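Local coordinates for uncharacterized protein (Bacteroides vulgatus, PDB 4FMR), which probably binds DNA, as a member of the HU/IHF-like family that also carries an Ig-like DUF4469 domain, at the interface of chains A and B. Residues are numbered along the deposited sequence; one frame, centred on the assembly and turned at random. Chains: chain A/B, uncharacterized hypothetical protein.

Contact 1: the interface of chains A and B. Residues chain A 65-66, 69-70, 80, 104, 106; chain B 79, 111-112, 115.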
loop_
_atom_site.group_PDB
_atom_site.type_symbol
_atom_site.label_atom_id
_atom_site.label_comp_id
_atom_site.label_asym_id
_atom_site.label_seq_id
_atom_site.Cartn_x
_atom_site.Cartn_y
_atom_site.Cartn_z
ATOM N N VAL A 65 -6.250 6.745 -14.262
ATOM C CA VAL A 65 -6.279 6.196 -12.904
ATOM C C VAL A 65 -6.085 7.322 -11.868
ATOM O O VAL A 65 -6.865 7.375 -10.914
ATOM C CB VAL A 65 -5.262 5.050 -12.718
ATOM C CG1 VAL A 65 -5.141 4.638 -11.246
ATOM C CG2 VAL A 65 -5.661 3.846 -13.574
ATOM N N ALA A 66 -5.106 8.249 -12.087
ATOM C CA ALA A 66 -4.876 9.389 -11.185
ATOM C C ALA A 66 -6.133 10.232 -11.074
ATOM O O ALA A 66 -6.559 10.536 -9.955
ATOM C CB ALA A 66 -3.694 10.249 -11.651
ATOM N N LEU A 69 -8.928 8.331 -9.026
ATOM C CA LEU A 69 -8.627 8.347 -7.600
ATOM C C LEU A 69 -8.829 9.723 -6.980
ATOM O O LEU A 69 -9.336 9.821 -5.852
ATOM C CB LEU A 69 -7.166 7.872 -7.370
ATOM C CG LEU A 69 -6.938 6.388 -7.667
ATOM C CD1 LEU A 69 -5.456 6.065 -7.806
ATOM C CD2 LEU A 69 -7.601 5.520 -6.608
HETATM N N MSE A 70 -8.453 10.789 -7.718
HETATM C CA MSE A 70 -8.556 12.159 -7.229
HETATM C C MSE A 70 -9.979 12.699 -7.385
HETATM O O MSE A 70 -10.269 13.810 -6.930
HETATM C CB MSE A 70 -7.533 13.064 -7.927
HETATM C CG MSE A 70 -6.098 12.790 -7.497
HETATM SE SE MSE A 70 -5.874 12.891 -5.549
HETATM C CE MSE A 70 -5.626 11.050 -5.159
ATOM N N PHE A 80 -3.392 -3.957 -8.727
ATOM C CA PHE A 80 -3.706 -3.335 -7.450
ATOM C C PHE A 80 -5.125 -2.816 -7.372
ATOM O O PHE A 80 -5.831 -2.687 -8.367
ATOM C CB PHE A 80 -2.740 -2.148 -7.187
ATOM C CG PHE A 80 -2.854 -1.012 -8.186
ATOM C CD1 PHE A 80 -3.840 -0.032 -8.047
ATOM C CD2 PHE A 80 -1.973 -0.917 -9.259
ATOM C CE1 PHE A 80 -3.973 0.992 -8.996
ATOM C CE2 PHE A 80 -2.085 0.123 -10.194
ATOM C CZ PHE A 80 -3.093 1.062 -10.067
ATOM N N VAL A 104 -2.980 7.958 -1.532
ATOM C CA VAL A 104 -3.713 6.858 -2.132
ATOM C C VAL A 104 -3.205 5.622 -1.458
ATOM O O VAL A 104 -1.996 5.384 -1.437
ATOM C CB VAL A 104 -3.599 6.791 -3.677
ATOM C CG1 VAL A 104 -4.181 5.484 -4.228
ATOM C CG2 VAL A 104 -4.252 8.005 -4.328
ATOM N N LEU A 106 -2.919 1.697 -1.512
ATOM C CA LEU A 106 -2.862 0.641 -2.511
ATOM C C LEU A 106 -2.705 -0.716 -1.889
ATOM O O LEU A 106 -1.925 -0.895 -0.953
ATOM C CB LEU A 106 -1.690 0.877 -3.481
ATOM C CG LEU A 106 -1.654 2.204 -4.230
ATOM C CD1 LEU A 106 -0.280 2.465 -4.746
ATOM C CD2 LEU A 106 -2.652 2.216 -5.380
ATOM N N LEU B 79 2.381 5.304 -11.072
ATOM C CA LEU B 79 1.275 5.088 -10.150
ATOM C C LEU B 79 1.697 4.485 -8.828
ATOM O O LEU B 79 1.019 4.721 -7.836
ATOM C CB LEU B 79 0.206 4.164 -10.776
ATOM C CG LEU B 79 -0.627 4.738 -11.922
ATOM C CD1 LEU B 79 -1.638 3.736 -12.373
ATOM C CD2 LEU B 79 -1.331 6.049 -11.519
ATOM N N ALA B 111 3.110 10.026 -10.205
ATOM C CA ALA B 111 1.902 10.492 -10.918
ATOM C C ALA B 111 0.765 10.772 -9.940
ATOM O O ALA B 111 0.058 11.758 -10.121
ATOM C CB ALA B 111 1.450 9.477 -11.965
ATOM N N LEU B 112 0.653 9.959 -8.863
ATOM C CA LEU B 112 -0.362 10.154 -7.845
ATOM C C LEU B 112 -0.001 11.309 -6.944
ATOM O O LEU B 112 -0.879 12.126 -6.655
ATOM C CB LEU B 112 -0.610 8.878 -7.030
ATOM C CG LEU B 112 -1.255 7.729 -7.841
ATOM C CD1 LEU B 112 -1.502 6.510 -6.960
ATOM C CD2 LEU B 112 -2.525 8.197 -8.566
ATOM N N ALA B 115 -0.776 14.469 -8.882
ATOM C CA ALA B 115 -2.248 14.593 -8.960
ATOM C C ALA B 115 -2.843 15.104 -7.618
ATOM O O ALA B 115 -3.747 15.930 -7.636
ATOM C CB ALA B 115 -2.865 13.250 -9.331
#

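Contact 2: the interface of chains A and B. Residues chain A 4, 112, 115-116, 119; chain B 66-67, 69-70.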
loop_
_atom_site.group_PDB
_atom_site.type_symbol
_atom_site.label_atom_id
_atom_site.label_comp_id
_atom_site.label_asym_id
_atom_site.label_seq_id
_atom_site.Cartn_x
_atom_site.Cartn_y
_atom_site.Cartn_z
ATOM N N ASN A 4 8.789 -18.685 -9.855
ATOM C CA ASN A 4 9.452 -17.475 -9.364
ATOM C C ASN A 4 10.199 -17.747 -8.066
ATOM O O ASN A 4 9.800 -18.619 -7.299
ATOM C CB ASN A 4 8.456 -16.382 -9.189
ATOM C CG ASN A 4 7.751 -16.053 -10.480
ATOM O OD1 ASN A 4 8.367 -15.610 -11.470
ATOM N ND2 ASN A 4 6.443 -16.267 -10.485
ATOM N N LEU A 112 -1.300 -10.192 -8.684
ATOM C CA LEU A 112 -0.193 -10.374 -7.738
ATOM C C LEU A 112 -0.464 -11.565 -6.793
ATOM O O LEU A 112 0.425 -12.378 -6.583
ATOM C CB LEU A 112 0.088 -9.097 -6.945
ATOM C CG LEU A 112 0.600 -7.911 -7.807
ATOM C CD1 LEU A 112 0.897 -6.691 -6.922
ATOM C CD2 LEU A 112 1.828 -8.315 -8.662
ATOM N N ALA A 115 0.282 -14.670 -8.774
ATOM C CA ALA A 115 1.722 -14.829 -9.040
ATOM C C ALA A 115 2.439 -15.349 -7.805
ATOM O O ALA A 115 3.393 -16.121 -7.942
ATOM C CB ALA A 115 2.342 -13.518 -9.499
ATOM N N ILE A 116 1.961 -14.956 -6.611
ATOM C CA ILE A 116 2.509 -15.362 -5.311
ATOM C C ILE A 116 2.404 -16.883 -5.150
ATOM O O ILE A 116 3.348 -17.483 -4.652
ATOM C CB ILE A 116 1.832 -14.589 -4.143
ATOM C CG1 ILE A 116 2.404 -13.153 -4.097
ATOM C CG2 ILE A 116 2.029 -15.301 -2.781
ATOM C CD1 ILE A 116 1.565 -12.087 -3.338
ATOM N N THR A 119 5.382 -18.848 -6.500
ATOM C CA THR A 119 6.651 -18.296 -6.024
ATOM C C THR A 119 7.167 -19.118 -4.832
ATOM O O THR A 119 6.397 -19.496 -3.947
ATOM C CB THR A 119 6.450 -16.806 -5.684
ATOM O OG1 THR A 119 5.909 -16.159 -6.835
ATOM C CG2 THR A 119 7.738 -16.093 -5.274
ATOM N N ALA B 66 4.446 -8.382 -12.510
ATOM C CA ALA B 66 4.235 -9.543 -11.627
ATOM C C ALA B 66 5.489 -10.430 -11.569
ATOM O O ALA B 66 5.886 -10.815 -10.468
ATOM C CB ALA B 66 3.015 -10.373 -12.063
ATOM N N GLU B 67 6.133 -10.697 -12.731
ATOM C CA GLU B 67 7.368 -11.504 -12.813
ATOM C C GLU B 67 8.546 -10.821 -12.081
ATOM O O GLU B 67 9.284 -11.497 -11.378
ATOM C CB GLU B 67 7.772 -11.792 -14.275
ATOM C CG GLU B 67 6.881 -12.811 -14.967
ATOM C CD GLU B 67 6.959 -12.872 -16.488
ATOM O OE1 GLU B 67 7.882 -12.263 -17.079
ATOM O OE2 GLU B 67 6.076 -13.524 -17.090
ATOM N N LEU B 69 8.407 -8.538 -9.571
ATOM C CA LEU B 69 8.125 -8.564 -8.141
ATOM C C LEU B 69 8.385 -9.921 -7.517
ATOM O O LEU B 69 8.957 -10.005 -6.416
ATOM C CB LEU B 69 6.663 -8.174 -7.898
ATOM C CG LEU B 69 6.349 -6.703 -8.060
ATOM C CD1 LEU B 69 4.878 -6.485 -8.184
ATOM C CD2 LEU B 69 6.984 -5.866 -6.939
HETATM N N MSE B 70 7.980 -10.983 -8.235
HETATM C CA MSE B 70 8.084 -12.368 -7.778
HETATM C C MSE B 70 9.508 -12.902 -7.939
HETATM O O MSE B 70 9.805 -13.969 -7.420
HETATM C CB MSE B 70 7.047 -13.254 -8.501
HETATM C CG MSE B 70 5.614 -12.985 -8.023
HETATM SE SE MSE B 70 5.499 -13.117 -6.069
HETATM C CE MSE B 70 5.287 -11.270 -5.595
#

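Contact 3: the interface of chains A and B. Residues chain A 42, 45-46, 49, 54; chain B 56-57, 60, 64.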
loop_
_atom_site.group_PDB
_atom_site.type_symbol
_atom_site.label_atom_id
_atom_site.label_comp_id
_atom_site.label_asym_id
_atom_site.label_seq_id
_atom_site.Cartn_x
_atom_site.Cartn_y
_atom_site.Cartn_z
HETATM N N MSE A 42 8.599 -5.529 -21.935
HETATM C CA MSE A 42 7.353 -5.726 -22.695
HETATM C C MSE A 42 7.660 -5.963 -24.195
HETATM O O MSE A 42 7.078 -6.866 -24.810
HETATM C CB MSE A 42 6.426 -4.518 -22.539
HETATM C CG MSE A 42 5.756 -4.426 -21.182
HETATM SE SE MSE A 42 4.893 -2.690 -20.950
HETATM C CE MSE A 42 3.506 -2.882 -22.280
ATOM N N LYS A 45 9.207 -9.449 -24.705
ATOM C CA LYS A 45 8.193 -10.503 -24.573
ATOM C C LYS A 45 7.274 -10.545 -25.784
ATOM O O LYS A 45 6.838 -11.630 -26.188
ATOM C CB LYS A 45 7.344 -10.343 -23.293
ATOM C CG LYS A 45 8.116 -10.542 -22.007
ATOM C CD LYS A 45 7.185 -10.682 -20.794
ATOM C CE LYS A 45 6.975 -12.111 -20.344
ATOM N NZ LYS A 45 8.226 -12.729 -19.815
ATOM N N ASN A 46 6.949 -9.377 -26.343
ATOM C CA ASN A 46 6.090 -9.298 -27.513
ATOM C C ASN A 46 6.707 -8.316 -28.516
ATOM O O ASN A 46 6.471 -7.116 -28.426
ATOM C CB ASN A 46 4.667 -8.909 -27.126
ATOM C CG ASN A 46 3.650 -9.037 -28.232
ATOM O OD1 ASN A 46 3.924 -8.816 -29.417
ATOM N ND2 ASN A 46 2.431 -9.378 -27.850
ATOM N N VAL A 49 4.699 -5.400 -30.628
ATOM C CA VAL A 49 4.198 -4.153 -30.046
ATOM C C VAL A 49 5.250 -3.066 -30.285
ATOM O O VAL A 49 6.452 -3.310 -30.142
ATOM C CB VAL A 49 3.762 -4.232 -28.540
ATOM C CG1 VAL A 49 2.608 -5.209 -28.340
ATOM C CG2 VAL A 49 4.923 -4.551 -27.591
HETATM N N MSE A 54 3.350 1.594 -26.681
HETATM C CA MSE A 54 3.329 1.063 -25.323
HETATM C C MSE A 54 3.628 2.168 -24.328
HETATM O O MSE A 54 2.913 2.260 -23.332
HETATM C CB MSE A 54 4.305 -0.113 -25.152
HETATM C CG MSE A 54 3.952 -1.350 -25.980
HETATM SE SE MSE A 54 2.162 -2.086 -25.590
HETATM C CE MSE A 54 0.984 -1.067 -26.782
ATOM N N LEU B 56 -4.070 -5.281 -24.751
ATOM C CA LEU B 56 -2.914 -6.165 -24.857
ATOM C C LEU B 56 -1.709 -5.575 -24.071
ATOM O O LEU B 56 -1.074 -6.301 -23.315
ATOM C CB LEU B 56 -2.556 -6.413 -26.338
ATOM C CG LEU B 56 -1.136 -6.954 -26.658
ATOM C CD1 LEU B 56 -0.987 -8.427 -26.264
ATOM C CD2 LEU B 56 -0.813 -6.781 -28.125
ATOM N N GLY B 57 -1.443 -4.278 -24.225
ATOM C CA GLY B 57 -0.383 -3.571 -23.501
ATOM C C GLY B 57 -0.510 -3.662 -21.990
ATOM O O GLY B 57 0.481 -3.912 -21.304
ATOM N N LEU B 60 0.296 -7.220 -20.836
ATOM C CA LEU B 60 1.731 -7.355 -21.030
ATOM C C LEU B 60 2.481 -6.642 -19.901
ATOM O O LEU B 60 3.423 -7.207 -19.339
ATOM C CB LEU B 60 2.084 -6.765 -22.416
ATOM C CG LEU B 60 3.467 -7.026 -23.021
ATOM C CD1 LEU B 60 3.822 -8.530 -23.020
ATOM C CD2 LEU B 60 3.514 -6.513 -24.466
ATOM N N VAL B 64 4.868 -8.469 -16.847
ATOM C CA VAL B 64 6.251 -8.022 -16.608
ATOM C C VAL B 64 6.425 -7.593 -15.151
ATOM O O VAL B 64 7.410 -7.976 -14.519
ATOM C CB VAL B 64 6.622 -6.874 -17.589
ATOM C CG1 VAL B 64 7.898 -6.129 -17.161
ATOM C CG2 VAL B 64 6.728 -7.400 -19.015
#

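Contact 1: the interface of chains A and B
An apolar subunit interface with no polar pairing across it joins the two copies here: B:Leu112 and B:Leu79 of one chain press into the helix 51-69 and sheet surface of the other, probably helping to hold together the two-fold pair seen in the crystal. B:Leu112, on helix 110-117, splits its two methyls between different walls. CD2 touches A:Leu69 CD1 at 3.7 Å, the two side chains crossing obliquely, and also rests on the helix backbone at A:Ala66, CD2 to CA 3.7 Å. CD1 turns to strand 101-108, where it meets A:Val104 CB at 3.9 Å, the side chains roughly perpendicular. One turn along, the B:Ala115 methyl sits against A:Met70 CG, a selenomethionine, at 3.7 Å, and against A:Ala66 CB. B:Leu79 works through CD1, which is shared between A:Val65 CG1 and A:Phe80 CZ, each 3.8 Å away. The methyl lies beyond the ring's CZ corner, not over a face, and the two side chains cross at about a right angle. A:Phe80 CG sits between the backbone N and the carbonyl carbon (chi1 63°), which aims CZ at B:Leu79. The patch packs helix and strands of one subunit against its partner, in keeping with the dimers that HU/IHF-like proteins form.

Contact 2: the interface of chains A and B
Apolar contact dominates where the selenomethionine B:Met70, ending helix 51-70, tucks into the other chain between A:Asn4, A:Ala115, A:Ile116 and A:Thr119. CG lies 3.6 Å from A:Ala115 CB, and beyond it the chain bends at chi2 (-53°), carrying the selenium towards A:Ile116, whose CG1 is 3.7 Å from SE. The terminal CE also reaches that CG1. From another side comes A:Asn4, at a slant: its CB and CG both stand 3.5 Å from B:Met70 CB, with the amide ND2 also packing on that carbon, without a bond. A:Leu112 CD2 meets B:Leu69 CD1 at 3.6 Å, as in the exchanged pair.

Polar atoms take part without bonding across. A:Thr119 OG1 lies 3.2 Å from B:Met70 SE, with the two side chains roughly perpendicular. That hydroxyl is occupied within its own chain, donating to the A:Ala115 carbonyl O at 2.7 Å; the C=O...OG1 angle is 132° and OG1 is tilted 33° from the carbonyl plane. The bond probably helps set the threonine rotation that leaves OG1 beside the selenium. A:Asn4 CB also approaches the B:Met70 carbonyl O.

In the fold, the end of helix 51-70 of chain B is set against helix 110-117 and the starts of strands 119-126 and 4-12 of chain A.

Contact 3: the interface of chains A and B
The flat carboxamide of A:Asn46 shows one face to its own A:Val49, whose CG1 lies over it. B:Leu56 comes in at the amide-nitrogen end, tip to tip and tilted towards that same face, with CD1 3.9 Å from A:Asn46 ND2. A chi1 of -170°, CG anti to the backbone N, sends the amide out to this leucine while CB stays against B:Leu60 CD2 at 3.8 Å. The other flat group is the B:Gly57 peptide: its carbonyl O is met by the A:Met42 methyl, CE to O 3.3 Å, and its CA by the selenium of A:Met54 at 3.6 Å. The bare backbone at B:Gly57 probably lets both selenomethionines come this near.

B:Leu60 fills the middle. Its CG lies 3.9 Å from A:Met42 CB, the side chains crossing at a slant, and CD2 also meets the tip of A:Val49 head-on. CD1 turns to A:Lys45 CB. Further along the helix, B:Val64 CG2 touches A:Met42 CG, the side chains at about a right angle, and A:Lys45 CD, both at 3.8 Å. The lysine runs past the valine in the opposite direction, so its aliphatic part does the packing. B:Leu56 CD2 completes the patch against A:Val49 CG1. In this way helix 51-70 of chain B is held against helix 35-45, the following loop and helix 51-69 of chain A, which probably stabilises the dimer on which DNA binding in this family relies.

Contacts 1 and 2 lie about 22 Å apart between C-alpha centres and are largely twins: residues 66, 69, 70, 112 and 115 serve in both with the chains exchanged, contact 1 extending to residues 65, 79 and 80 and to strand 101-108 and contact 2 to the strands bearing residues 4 and 119. Contact 3 is about 17 Å from contact 2 and 22 Å from contact 1. Helix 51-70 of chain B runs through contacts 2 and 3, while helix 51-69 of chain A serves contacts 1 and 3. The long helix of each subunit is packed at several points, consistent with the intertwined dimer of HU-like proteins.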